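Local coordinates for protein acetyltransferase (Agrobacterium tumefaciens, PDB 2FSR) that probably transfers an acetyl group from acetyl-CoA to an acceptor substrate, as expected of a GNAT-family acetyltransferase, at residues Ser68-Gly71 with Val72-Asp76; Pro46-Arg49 with Asp50-Ser54; Gly103-Gly107 with Pro108-Glu112; Asp76-Asn79 with Trp80-Gly84; Ile90-Glu94 with Thr95-Ile99. All coordinates share one frame; numbering follows the deposited sequence.

Contact 1 of 5, residues Ser68-Gly71 with Val72-Asp76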
loop_
_atom_site.group_PDB
_atom_site.type_symbol
_atom_site.label_atom_id
_atom_site.label_comp_id
_atom_site.label_asym_id
_atom_site.label_seq_id
_atom_site.Cartn_x
_atom_site.Cartn_y
_atom_site.Cartn_z
ATOM N N SER A 68 -1.155 -8.948 15.736
ATOM C CA SER A 68 -1.046 -9.016 14.272
ATOM C C SER A 68 -1.139 -7.616 13.666
ATOM O O SER A 68 -0.386 -7.286 12.745
ATOM C CB SER A 68 -2.111 -9.944 13.668
ATOM O OG SER A 68 -1.960 -11.275 14.139
ATOM N N THR A 69 -2.038 -6.784 14.194
ATOM C CA THR A 69 -2.179 -5.416 13.680
ATOM C C THR A 69 -0.882 -4.626 13.850
ATOM O O THR A 69 -0.408 -3.924 12.934
ATOM C CB THR A 69 -3.317 -4.663 14.373
ATOM O OG1 THR A 69 -4.547 -5.361 14.156
ATOM C CG2 THR A 69 -3.437 -3.247 13.795
ATOM N N TRP A 70 -0.287 -4.757 15.034
ATOM C CA TRP A 70 0.984 -4.105 15.306
ATOM C C TRP A 70 2.094 -4.629 14.390
ATOM O O TRP A 70 2.879 -3.839 13.855
ATOM C CB TRP A 70 1.353 -4.277 16.784
ATOM C CG TRP A 70 2.665 -3.648 17.179
ATOM C CD1 TRP A 70 3.782 -4.297 17.641
ATOM C CD2 TRP A 70 3.006 -2.245 17.129
ATOM N NE1 TRP A 70 4.802 -3.390 17.877
ATOM C CE2 TRP A 70 4.354 -2.127 17.573
ATOM C CE3 TRP A 70 2.315 -1.080 16.742
ATOM C CZ2 TRP A 70 5.009 -0.893 17.662
ATOM C CZ3 TRP A 70 2.980 0.144 16.827
ATOM C CH2 TRP A 70 4.315 0.231 17.293
ATOM N N GLY A 71 2.153 -5.942 14.209
ATOM C CA GLY A 71 3.154 -6.504 13.300
ATOM C C GLY A 71 3.016 -5.987 11.872
ATOM O O GLY A 71 4.021 -5.638 11.261
ATOM N N VAL A 72 1.797 -5.931 11.330
ATOM C CA VAL A 72 1.633 -5.364 9.972
ATOM C C VAL A 72 2.033 -3.884 9.912
ATOM O O VAL A 72 2.703 -3.442 8.971
ATOM C CB VAL A 72 0.184 -5.541 9.449
ATOM C CG1 VAL A 72 0.052 -4.992 8.020
ATOM C CG2 VAL A 72 -0.199 -7.027 9.463
ATOM N N PHE A 73 1.639 -3.106 10.922
ATOM C CA PHE A 73 1.981 -1.674 10.946
ATOM C C PHE A 73 3.507 -1.504 10.953
ATOM O O PHE A 73 4.060 -0.655 10.259
ATOM C CB PHE A 73 1.340 -1.048 12.188
ATOM C CG PHE A 73 1.344 0.462 12.222
ATOM C CD1 PHE A 73 0.442 1.211 11.432
ATOM C CD2 PHE A 73 2.182 1.137 13.117
ATOM C CE1 PHE A 73 0.414 2.613 11.507
ATOM C CE2 PHE A 73 2.153 2.547 13.206
ATOM C CZ PHE A 73 1.268 3.280 12.389
ATOM N N CYS A 74 4.183 -2.329 11.751
ATOM C CA CYS A 74 5.643 -2.267 11.788
ATOM C C CYS A 74 6.294 -2.723 10.467
ATOM O O CYS A 74 7.263 -2.084 10.019
ATOM C CB CYS A 74 6.176 -3.083 12.939
ATOM S SG CYS A 74 5.826 -2.339 14.587
ATOM N N HIS A 75 5.734 -3.767 9.852
ATOM C CA HIS A 75 6.158 -4.228 8.511
ATOM C C HIS A 75 5.982 -3.075 7.510
ATOM O O HIS A 75 6.867 -2.799 6.685
ATOM C CB HIS A 75 5.327 -5.459 8.138
ATOM C CG HIS A 75 5.158 -5.667 6.666
ATOM N ND1 HIS A 75 5.891 -6.604 5.968
ATOM C CD2 HIS A 75 4.315 -5.089 5.775
ATOM C CE1 HIS A 75 5.509 -6.587 4.699
ATOM N NE2 HIS A 75 4.538 -5.697 4.562
ATOM N N ASP A 76 4.843 -2.387 7.614
ATOM C CA ASP A 76 4.534 -1.289 6.697
ATOM C C ASP A 76 5.613 -0.177 6.702
ATOM O O ASP A 76 5.997 0.362 5.669
ATOM C CB ASP A 76 3.178 -0.689 7.064
ATOM C CG ASP A 76 1.990 -1.594 6.722
ATOM O OD1 ASP A 76 2.122 -2.492 5.850
ATOM O OD2 ASP A 76 0.890 -1.364 7.293
#

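Contact 2 of 5, residues Pro46-Arg49 with Asp50-Ser54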
loop_
_atom_site.group_PDB
_atom_site.type_symbol
_atom_site.label_atom_id
_atom_site.label_comp_id
_atom_site.label_asym_id
_atom_site.label_seq_id
_atom_site.Cartn_x
_atom_site.Cartn_y
_atom_site.Cartn_z
ATOM N N PRO A 46 -3.832 4.464 16.220
ATOM C CA PRO A 46 -5.186 4.243 16.703
ATOM C C PRO A 46 -6.248 4.050 15.611
ATOM O O PRO A 46 -7.045 3.109 15.722
ATOM C CB PRO A 46 -5.460 5.487 17.559
ATOM C CG PRO A 46 -4.105 5.875 18.065
ATOM C CD PRO A 46 -3.218 5.652 16.853
ATOM N N ALA A 47 -6.267 4.909 14.589
ATOM C CA ALA A 47 -7.289 4.785 13.526
ATOM C C ALA A 47 -7.018 3.520 12.716
ATOM O O ALA A 47 -7.955 2.833 12.260
ATOM C CB ALA A 47 -7.284 6.006 12.641
ATOM N N TYR A 48 -5.734 3.196 12.540
ATOM C CA TYR A 48 -5.357 1.975 11.822
ATOM C C TYR A 48 -5.871 0.742 12.550
ATOM O O TYR A 48 -6.418 -0.171 11.916
ATOM C CB TYR A 48 -3.828 1.934 11.657
ATOM C CG TYR A 48 -3.264 0.746 10.904
ATOM C CD1 TYR A 48 -3.229 0.733 9.505
ATOM C CD2 TYR A 48 -2.767 -0.347 11.585
ATOM C CE1 TYR A 48 -2.701 -0.355 8.828
ATOM C CE2 TYR A 48 -2.233 -1.443 10.917
ATOM C CZ TYR A 48 -2.213 -1.439 9.539
ATOM O OH TYR A 48 -1.674 -2.524 8.875
ATOM N N ARG A 49 -5.710 0.717 13.874
ATOM C CA ARG A 49 -6.126 -0.419 14.685
ATOM C C ARG A 49 -7.655 -0.519 14.675
ATOM O O ARG A 49 -8.203 -1.614 14.563
ATOM C CB ARG A 49 -5.588 -0.266 16.117
ATOM C CG ARG A 49 -6.075 -1.287 17.116
ATOM C CD ARG A 49 -5.794 -2.730 16.708
ATOM N NE ARG A 49 -6.479 -3.649 17.628
ATOM C CZ ARG A 49 -6.980 -4.838 17.298
ATOM N NH1 ARG A 49 -6.869 -5.308 16.051
ATOM N NH2 ARG A 49 -7.612 -5.577 18.212
ATOM N N ASP A 50 -8.337 0.620 14.799
ATOM C CA ASP A 50 -9.804 0.651 14.685
ATOM C C ASP A 50 -10.247 -0.054 13.397
ATOM O O ASP A 50 -11.118 -0.936 13.426
ATOM C CB ASP A 50 -10.345 2.094 14.686
ATOM C CG ASP A 50 -10.287 2.768 16.058
ATOM O OD1 ASP A 50 -10.012 2.102 17.083
ATOM O OD2 ASP A 50 -10.535 3.999 16.101
ATOM N N PHE A 51 -9.599 0.289 12.289
ATOM C CA PHE A 51 -9.934 -0.326 11.007
ATOM C C PHE A 51 -9.648 -1.834 11.034
ATOM O O PHE A 51 -10.497 -2.657 10.669
ATOM C CB PHE A 51 -9.138 0.334 9.867
ATOM C CG PHE A 51 -9.264 -0.386 8.541
ATOM C CD1 PHE A 51 -10.356 -0.156 7.726
ATOM C CD2 PHE A 51 -8.299 -1.289 8.126
ATOM C CE1 PHE A 51 -10.485 -0.830 6.491
ATOM C CE2 PHE A 51 -8.419 -1.963 6.895
ATOM C CZ PHE A 51 -9.516 -1.725 6.087
HETATM N N MSE A 52 -8.435 -2.192 11.457
HETATM C CA MSE A 52 -7.982 -3.578 11.400
HETATM C C MSE A 52 -8.722 -4.526 12.333
HETATM O O MSE A 52 -8.766 -5.731 12.083
HETATM C CB MSE A 52 -6.463 -3.661 11.630
HETATM C CG MSE A 52 -5.667 -2.938 10.563
HETATM SE SE MSE A 52 -5.551 -4.020 8.932
HETATM C CE MSE A 52 -3.955 -5.034 9.493
ATOM N N ALA A 53 -9.324 -3.975 13.393
ATOM C CA ALA A 53 -10.093 -4.781 14.342
ATOM C C ALA A 53 -11.535 -5.008 13.872
ATOM O O ALA A 53 -12.240 -5.840 14.436
ATOM C CB ALA A 53 -10.087 -4.104 15.701
ATOM N N SER A 54 -11.943 -4.252 12.852
ATOM C CA SER A 54 -13.350 -4.115 12.466
ATOM C C SER A 54 -13.723 -5.017 11.289
ATOM O O SER A 54 -12.855 -5.469 10.550
ATOM C CB SER A 54 -13.626 -2.661 12.087
ATOM O OG SER A 54 -13.217 -2.380 10.757
#

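Contact 3 of 5, residues Gly103-Gly107 with Pro108-Glu112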
loop_
_atom_site.group_PDB
_atom_site.type_symbol
_atom_site.label_atom_id
_atom_site.label_comp_id
_atom_site.label_asym_id
_atom_site.label_seq_id
_atom_site.Cartn_x
_atom_site.Cartn_y
_atom_site.Cartn_z
ATOM N N GLY A 103 0.597 0.884 -0.057
ATOM C CA GLY A 103 1.953 0.350 0.161
ATOM C C GLY A 103 2.430 -0.673 -0.835
ATOM O O GLY A 103 1.641 -1.286 -1.552
ATOM N N ILE A 104 3.749 -0.830 -0.883
ATOM C CA ILE A 104 4.334 -1.961 -1.569
ATOM C C ILE A 104 5.086 -2.806 -0.541
ATOM O O ILE A 104 5.898 -2.290 0.231
ATOM C CB ILE A 104 5.255 -1.529 -2.715
ATOM C CG1 ILE A 104 4.456 -0.775 -3.782
ATOM C CG2 ILE A 104 5.964 -2.732 -3.343
ATOM C CD1 ILE A 104 5.342 0.029 -4.734
ATOM N N ASN A 105 4.767 -4.090 -0.573
ATOM C CA ASN A 105 5.174 -5.071 0.438
ATOM C C ASN A 105 6.153 -6.071 -0.126
ATOM O O ASN A 105 5.973 -6.554 -1.254
ATOM C CB ASN A 105 3.938 -5.847 0.857
ATOM C CG ASN A 105 2.873 -4.946 1.443
ATOM O OD1 ASN A 105 3.032 -4.442 2.556
ATOM N ND2 ASN A 105 1.815 -4.690 0.687
ATOM N N HIS A 106 7.154 -6.459 0.658
ATOM C CA HIS A 106 7.949 -7.628 0.264
ATOM C C HIS A 106 8.398 -8.356 1.531
ATOM O O HIS A 106 7.800 -8.162 2.601
ATOM C CB HIS A 106 9.128 -7.220 -0.630
ATOM C CG HIS A 106 9.628 -8.318 -1.532
ATOM N ND1 HIS A 106 10.797 -8.199 -2.253
ATOM C CD2 HIS A 106 9.131 -9.549 -1.817
ATOM C CE1 HIS A 106 10.993 -9.303 -2.952
ATOM N NE2 HIS A 106 10.006 -10.145 -2.696
ATOM N N GLY A 107 9.436 -9.172 1.409
ATOM C CA GLY A 107 9.883 -9.980 2.531
ATOM C C GLY A 107 9.264 -11.371 2.504
ATOM O O GLY A 107 8.571 -11.736 1.550
ATOM N N PRO A 108 9.507 -12.177 3.564
ATOM C CA PRO A 108 9.174 -13.609 3.546
ATOM C C PRO A 108 7.703 -13.959 3.401
ATOM O O PRO A 108 7.382 -15.103 3.092
ATOM C CB PRO A 108 9.724 -14.114 4.895
ATOM C CG PRO A 108 9.702 -12.897 5.764
ATOM C CD PRO A 108 10.137 -11.779 4.842
ATOM N N LEU A 109 6.806 -12.995 3.606
ATOM C CA LEU A 109 5.375 -13.282 3.561
ATOM C C LEU A 109 4.755 -12.929 2.216
ATOM O O LEU A 109 3.575 -13.171 2.011
ATOM C CB LEU A 109 4.645 -12.544 4.690
ATOM C CG LEU A 109 5.193 -12.734 6.104
ATOM C CD1 LEU A 109 4.273 -12.011 7.095
ATOM C CD2 LEU A 109 5.307 -14.203 6.425
ATOM N N PHE A 110 5.572 -12.387 1.314
ATOM C CA PHE A 110 5.084 -11.958 -0.018
ATOM C C PHE A 110 5.927 -12.565 -1.131
ATOM O O PHE A 110 7.089 -12.186 -1.303
ATOM C CB PHE A 110 5.129 -10.432 -0.115
ATOM C CG PHE A 110 4.141 -9.756 0.769
ATOM C CD1 PHE A 110 2.885 -9.382 0.286
ATOM C CD2 PHE A 110 4.446 -9.509 2.113
ATOM C CE1 PHE A 110 1.946 -8.778 1.132
ATOM C CE2 PHE A 110 3.501 -8.906 2.964
ATOM C CZ PHE A 110 2.268 -8.531 2.470
ATOM N N PRO A 111 5.356 -13.523 -1.889
ATOM C CA PRO A 111 6.175 -14.161 -2.951
ATOM C C PRO A 111 6.723 -13.212 -4.020
ATOM O O PRO A 111 7.773 -13.491 -4.598
ATOM C CB PRO A 111 5.210 -15.181 -3.571
ATOM C CG PRO A 111 4.209 -15.459 -2.484
ATOM C CD PRO A 111 4.041 -14.171 -1.737
ATOM N N GLU A 112 6.007 -12.115 -4.291
ATOM C CA GLU A 112 6.467 -11.053 -5.165
ATOM C C GLU A 112 6.138 -9.707 -4.521
ATOM O O GLU A 112 5.269 -9.650 -3.631
ATOM C CB GLU A 112 5.763 -11.171 -6.522
ATOM C CG GLU A 112 6.186 -12.437 -7.301
ATOM C CD GLU A 112 5.620 -12.474 -8.718
ATOM O OE1 GLU A 112 4.498 -12.996 -8.884
ATOM O OE2 GLU A 112 6.290 -11.944 -9.631
HETATM O O HOH W 1 7.091 -10.185 4.405
HETATM O O HOH W 2 10.279 -12.628 -3.938
#

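Contact 4 of 5, residues Asp76-Asn79 with Trp80-Gly84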
loop_
_atom_site.group_PDB
_atom_site.type_symbol
_atom_site.label_atom_id
_atom_site.label_comp_id
_atom_site.label_asym_id
_atom_site.label_seq_id
_atom_site.Cartn_x
_atom_site.Cartn_y
_atom_site.Cartn_z
ATOM N N ASP A 76 4.843 -2.387 7.614
ATOM C CA ASP A 76 4.534 -1.289 6.697
ATOM C C ASP A 76 5.613 -0.177 6.702
ATOM O O ASP A 76 5.997 0.362 5.669
ATOM C CB ASP A 76 3.178 -0.689 7.064
ATOM C CG ASP A 76 1.990 -1.594 6.722
ATOM O OD1 ASP A 76 2.122 -2.492 5.850
ATOM O OD2 ASP A 76 0.890 -1.364 7.293
ATOM N N LEU A 77 6.104 0.155 7.901
ATOM C CA LEU A 77 7.141 1.152 8.058
ATOM C C LEU A 77 8.506 0.558 7.713
ATOM O O LEU A 77 9.253 1.146 6.931
ATOM C CB LEU A 77 7.114 1.706 9.498
ATOM C CG LEU A 77 8.150 2.768 9.882
ATOM C CD1 LEU A 77 9.535 2.196 10.140
ATOM C CD2 LEU A 77 8.240 3.926 8.852
ATOM N N ALA A 78 8.807 -0.618 8.267
ATOM C CA ALA A 78 10.141 -1.231 8.139
ATOM C C ALA A 78 10.540 -1.612 6.716
ATOM O O ALA A 78 11.742 -1.669 6.402
ATOM C CB ALA A 78 10.273 -2.446 9.046
ATOM N N ASN A 79 9.548 -1.873 5.859
ATOM C CA ASN A 79 9.867 -2.225 4.474
ATOM C C ASN A 79 10.745 -1.162 3.799
ATOM O O ASN A 79 11.576 -1.491 2.955
ATOM C CB ASN A 79 8.593 -2.505 3.655
ATOM C CG ASN A 79 8.179 -3.975 3.674
ATOM O OD1 ASN A 79 7.892 -4.554 2.619
ATOM N ND2 ASN A 79 8.148 -4.590 4.853
ATOM N N TRP A 80 10.564 0.113 4.153
ATOM C CA TRP A 80 11.380 1.198 3.555
ATOM C C TRP A 80 12.873 0.965 3.799
ATOM O O TRP A 80 13.667 0.971 2.863
ATOM C CB TRP A 80 10.943 2.580 4.061
ATOM C CG TRP A 80 9.645 2.973 3.476
ATOM C CD1 TRP A 80 8.414 2.900 4.075
ATOM C CD2 TRP A 80 9.415 3.469 2.143
ATOM N NE1 TRP A 80 7.428 3.341 3.186
ATOM C CE2 TRP A 80 8.024 3.693 2.003
ATOM C CE3 TRP A 80 10.259 3.754 1.058
ATOM C CZ2 TRP A 80 7.450 4.169 0.802
ATOM C CZ3 TRP A 80 9.697 4.247 -0.117
ATOM C CH2 TRP A 80 8.303 4.447 -0.241
ATOM N N HIS A 81 13.219 0.701 5.052
ATOM C CA HIS A 81 14.601 0.427 5.434
ATOM C C HIS A 81 15.147 -0.814 4.747
ATOM O O HIS A 81 16.303 -0.834 4.305
ATOM C CB HIS A 81 14.652 0.242 6.952
ATOM C CG HIS A 81 16.026 0.037 7.507
ATOM N ND1 HIS A 81 16.849 1.087 7.847
ATOM C CD2 HIS A 81 16.697 -1.095 7.830
ATOM C CE1 HIS A 81 17.986 0.610 8.326
ATOM N NE2 HIS A 81 17.918 -0.711 8.331
ATOM N N PHE A 82 14.319 -1.851 4.655
ATOM C CA PHE A 82 14.765 -3.147 4.160
ATOM C C PHE A 82 14.820 -3.243 2.642
ATOM O O PHE A 82 15.697 -3.952 2.104
ATOM C CB PHE A 82 13.854 -4.242 4.682
ATOM C CG PHE A 82 13.935 -4.470 6.178
ATOM C CD1 PHE A 82 15.154 -4.406 6.879
ATOM C CD2 PHE A 82 12.777 -4.820 6.878
ATOM C CE1 PHE A 82 15.184 -4.660 8.264
ATOM C CE2 PHE A 82 12.806 -5.077 8.249
ATOM C CZ PHE A 82 13.998 -4.982 8.940
ATOM N N PHE A 83 13.869 -2.586 1.966
ATOM C CA PHE A 83 13.677 -2.785 0.518
ATOM C C PHE A 83 13.653 -1.528 -0.317
ATOM O O PHE A 83 13.726 -1.620 -1.553
ATOM C CB PHE A 83 12.371 -3.535 0.236
ATOM C CG PHE A 83 12.247 -4.818 0.971
ATOM C CD1 PHE A 83 13.104 -5.882 0.693
ATOM C CD2 PHE A 83 11.266 -4.964 1.944
ATOM C CE1 PHE A 83 12.993 -7.072 1.408
ATOM C CE2 PHE A 83 11.137 -6.138 2.660
ATOM C CZ PHE A 83 12.010 -7.199 2.394
ATOM N N GLY A 84 13.523 -0.367 0.314
ATOM C CA GLY A 84 13.437 0.905 -0.425
ATOM C C GLY A 84 12.039 1.226 -0.945
ATOM O O GLY A 84 11.860 2.135 -1.752
HETATM O O HOH W 3 11.883 2.000 7.366
#

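Contact 5 of 5, residues Ile90-Glu94 with Thr95-Ile99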
loop_
_atom_site.group_PDB
_atom_site.type_symbol
_atom_site.label_atom_id
_atom_site.label_comp_id
_atom_site.label_asym_id
_atom_site.label_seq_id
_atom_site.Cartn_x
_atom_site.Cartn_y
_atom_site.Cartn_z
ATOM N N ILE A 90 -2.329 7.831 3.650
ATOM C CA ILE A 90 -3.014 8.715 2.701
ATOM C C ILE A 90 -3.701 9.831 3.459
ATOM O O ILE A 90 -4.612 9.564 4.260
ATOM C CB ILE A 90 -4.082 7.958 1.870
ATOM C CG1 ILE A 90 -3.486 6.716 1.167
ATOM C CG2 ILE A 90 -4.756 8.906 0.875
ATOM C CD1 ILE A 90 -4.540 5.829 0.474
ATOM N N ASP A 91 -3.257 11.064 3.213
ATOM C CA ASP A 91 -3.918 12.254 3.775
ATOM C C ASP A 91 -4.612 13.044 2.673
ATOM O O ASP A 91 -4.142 13.087 1.543
ATOM C CB ASP A 91 -2.911 13.179 4.478
ATOM C CG ASP A 91 -2.361 12.610 5.783
ATOM O OD1 ASP A 91 -2.835 11.565 6.289
ATOM O OD2 ASP A 91 -1.418 13.257 6.310
ATOM N N LEU A 92 -5.736 13.682 3.016
ATOM C CA LEU A 92 -6.417 14.546 2.056
ATOM C C LEU A 92 -5.690 15.884 1.935
ATOM O O LEU A 92 -5.548 16.621 2.916
ATOM C CB LEU A 92 -7.870 14.789 2.480
ATOM C CG LEU A 92 -8.882 13.678 2.234
ATOM C CD1 LEU A 92 -10.197 14.031 2.921
ATOM C CD2 LEU A 92 -9.110 13.421 0.748
ATOM N N GLY A 93 -5.234 16.197 0.725
ATOM C CA GLY A 93 -4.626 17.499 0.428
ATOM C C GLY A 93 -3.543 17.943 1.386
ATOM O O GLY A 93 -2.653 17.159 1.722
ATOM N N GLU A 94 -3.617 19.204 1.819
ATOM C CA GLU A 94 -2.703 19.753 2.835
ATOM C C GLU A 94 -3.348 19.769 4.234
ATOM O O GLU A 94 -2.819 20.377 5.178
ATOM C CB GLU A 94 -2.236 21.166 2.433
ATOM C CG GLU A 94 -1.544 21.252 1.065
ATOM C CD GLU A 94 -0.365 20.296 0.926
ATOM O OE1 GLU A 94 0.446 20.172 1.875
ATOM O OE2 GLU A 94 -0.248 19.662 -0.145
ATOM N N THR A 95 -4.480 19.076 4.366
ATOM C CA THR A 95 -5.326 19.166 5.568
ATOM C C THR A 95 -4.880 18.283 6.729
ATOM O O THR A 95 -5.314 18.494 7.871
ATOM C CB THR A 95 -6.793 18.808 5.267
ATOM O OG1 THR A 95 -6.919 17.384 5.134
ATOM C CG2 THR A 95 -7.283 19.483 3.991
ATOM N N GLY A 96 -4.053 17.279 6.430
ATOM C CA GLY A 96 -3.616 16.316 7.434
ATOM C C GLY A 96 -4.668 15.298 7.853
ATOM O O GLY A 96 -4.444 14.530 8.790
ATOM N N GLU A 97 -5.832 15.301 7.202
ATOM C CA GLU A 97 -6.848 14.299 7.530
ATOM C C GLU A 97 -6.488 12.954 6.887
ATOM O O GLU A 97 -6.491 12.812 5.661
ATOM C CB GLU A 97 -8.237 14.726 7.091
ATOM C CG GLU A 97 -9.307 13.709 7.458
ATOM C CD GLU A 97 -10.686 14.059 6.929
ATOM O OE1 GLU A 97 -10.853 15.160 6.348
ATOM O OE2 GLU A 97 -11.601 13.216 7.088
ATOM N N CYS A 98 -6.209 11.979 7.742
ATOM C CA CYS A 98 -5.762 10.654 7.296
ATOM C C CYS A 98 -6.923 9.731 6.987
ATOM O O CYS A 98 -7.777 9.471 7.849
ATOM C CB CYS A 98 -4.840 10.038 8.345
ATOM S SG CYS A 98 -4.140 8.475 7.811
ATOM N N ILE A 99 -6.929 9.217 5.752
ATOM C CA ILE A 99 -8.076 8.480 5.227
ATOM C C ILE A 99 -7.767 7.035 4.846
ATOM O O ILE A 99 -8.655 6.315 4.431
ATOM C CB ILE A 99 -8.729 9.214 4.019
ATOM C CG1 ILE A 99 -7.762 9.309 2.840
ATOM C CG2 ILE A 99 -9.184 10.628 4.458
ATOM C CD1 ILE A 99 -8.436 9.553 1.495
HETATM O O HOH W 4 -1.159 14.085 8.883
HETATM O O HOH W 5 -2.095 16.738 4.301
#

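Contact 1 of 5, residues Ser68-Gly71 with Val72-Asp76
The sulfur of Cys74 lies over one face of the Trp70 indole, one helical turn back along the chain. SG stands 3.6 Å from the centroid of the Trp70 six-membered ring, displaced toward its rim, and comes closest to CE2 of Trp70, at 3.3 Å. Two torsions bring them together: Trp70 swings CG away from its backbone N (chi1 179°), whereas Cys74 keeps SG beside its own N (chi1 -70°), turned back over the preceding turn. Phe73 lies beside the indole, its CD2 3.9 Å from CZ3 of Trp70 with the two side chains set aslant. This is a sulfur-aromatic contact at i, i+4 spacing, placed within helix 66-83 of the GNAT domain. The helical backbone fixes the spacing, with Cys74 N donating to Trp70 O at 2.9 Å and equivalent N-H to O bonds running from Val72 to Ser68, Phe73 to Thr69 and His75 to Gly71. On another side of the helix, CG2 of Val72 rests 3.3 Å from Ser68 O. Further out, Phe45 meets both the Trp70 and Phe73 rings edge-to-face. Thr69 OG1 is hydrogen-bonded to Asp65 O near the helix start.

Contact 2 of 5, residues Pro46-Arg49 with Asp50-Ser54
Met52 N donates to Tyr48 O at 2.9 Å, and the same two residues meet again through their side chains. Met52, present as selenomethionine, lays CG over one face of the Tyr48 ring, 3.9 Å from its centroid, in a CH-pi contact. The chain then bends at chi2 and chi3, carrying SE obliquely past the ring and bringing CE to 3.4 Å from Tyr48 OH. One residue on, the guanidinium of Arg49 bears flat on Ala53, whose CB lies 3.5 Å from NH1 and over the group's face. A bend at chi2 of Arg49 (56°) folds the chain forward along the helix to make this possible, and NH1 is also held by Tyr64 O. At the end of the helix Phe51 O accepts from both Ser54 N and Ser54 OG, the latter at 2.7 Å, the two approaching from one face of the carbonyl. Tyr48 and Met52 also touch helix 66-83, with the Tyr48 ring meeting Phe73. Met52 against Tyr48 is a Met-aromatic contact at i, i+4 spacing on helix 45-53 of the GNAT domain.

Contact 3 of 5, residues Gly103-Gly107 with Pro108-Glu112
Phe110 N donates to Gly107 O at 3.1 Å and closes a type I beta turn, part of the connection between antiparallel strands 97-105 and 114-119. The approach is straight at the hydrogen, but the donor stands 43° above the carbonyl plane. Gly107 enters the turn with positive phi (94°), a conformation that glycine adopts readily. The apolar part of the contact is a CH-pi interaction: Asn105 CB sits almost exactly over the centre of the Phe110 ring, 3.5 Å from the centroid. The Asn105 amide lies within 13° of parallel to that ring, leaving its polar ends to other partners, OD1 to His75 NE2 and ND2 to Glu114 OE1. The His75 ring also meets Phe110, at a shallow angle. His106 presents its imidazole edge-on, with CD2 3.4 Å from Phe110 O; its ND1 is hydrogen-bonded to Lys113 NZ. Glu112 OE1 forms a salt bridge with Arg186. Water completes the polar links in two places. One molecule is hydrogen-bonded to His106 NE2 and donates to Pro111 O at 2.7 Å, tying the imidazole to the outgoing chain. The other lies at the edge of the Phe110 ring, donating to His106 O at 2.8 Å and accepting from Leu109 N at 2.9 Å.

Contact 4 of 5, residues Asp76-Asn79 with Trp80-Gly84
Asn79 CG lies at the edge of the Phe83 ring, near its plane, while OD1 of Asn79 is 3.5 Å from Phe83 CD2. Amide and ring are turned 64° to each other, and one face of the ring carries Phe82 CB. The Phe82 ring in turn leans on Ala78, CE2 to CB of Ala78 3.7 Å. Trp80 receives Leu77 O at its edge, in plane, with CD1 3.5 Å from that oxygen; its NE1 is hydrogen-bonded to Ala87 O. Beyond the segments, Phe83 packs against the rings of His85 and His106, while Asn79 OD1 accepts from His106 N.
Along the backbone the last turns of helix 66-83 are uneven. Leu77 O takes Trp80 N, three residues on, and a water donating to Leu77 O at 2.8 Å accepts from His81 N at 3.0 Å. Asn79 O receives Phe83 N at 2.7 Å; Gly84 N bonds mainly to Trp80 O and only weakly to Asn79 O. Gly84 then leaves the helix with positive phi (83°). The water thus replaces a direct helical bond between Leu77 and His81, and Asn79 works at both levels: its carbonyl holds the final helical turn, and its amide oxygen joins that turn to the backbone N of His106, just beyond strand 97-105.

Contact 5 of 5, residues Ile90-Glu94 with Thr95-Ile99
Ile99 N donates to Ile90 O at 2.8 Å in a nearly linear bond that joins strands 87-92 and 97-105, an antiparallel beta hairpin of the GNAT sheet. The packed side is aliphatic. Ile99 sets CG1 between its own N and carbonyl carbon (chi1 64°), bringing it to 3.6 Å from Ile90 CG2, while its CG2 branch meets Leu92 CG at 3.8 Å. Leu92 crosses Ile99 at about a right angle, and Tyr128 of helix 128-143 touches both. The opposite sheet face, bearing Asp91 and Cys98, is more polar: Asp91 OD1 lies 3.3 Å from Cys98 CB, and its OD2 forms a salt bridge with Arg38.
Toward the exposed turn, apolar contacts give way to polar ones. Leu92 O is gripped twice by Thr95, by its backbone N and by OG1, the latter at 2.7 Å. Thr95 OG1 accepts from Glu97 N in an ST turn, while Glu94 reaches back to a salt bridge with Arg31. Gly93 and Gly96 both have positive phi. A water bridges these two residues, donating to Gly93 O at 2.7 Å and accepting from Gly96 N at 2.9 Å.

Contacts 1 and 4 are successive parts of helix 66-83 and share Asp76, their centres about 12 Å apart. Contact 2, on the preceding helix, reaches this junction through Tyr48 OH, 3.2 Å from Asp76 OD2, probably a hydrogen bond. Contact 3 joins the same helix twice: His75 NE2 meets Asn105 OD1 at 2.8 Å, and Asn79 OD1 meets His106 N at 2.8 Å. The helix is thereby tied to helix 45-53 and to the end of strand 97-105 and the residue after it. Contact 5 occupies the other end of that strand, its centre about 26 Å from that of contact 3, on the opposite side of the chain's centre. All five lie within the GNAT domain.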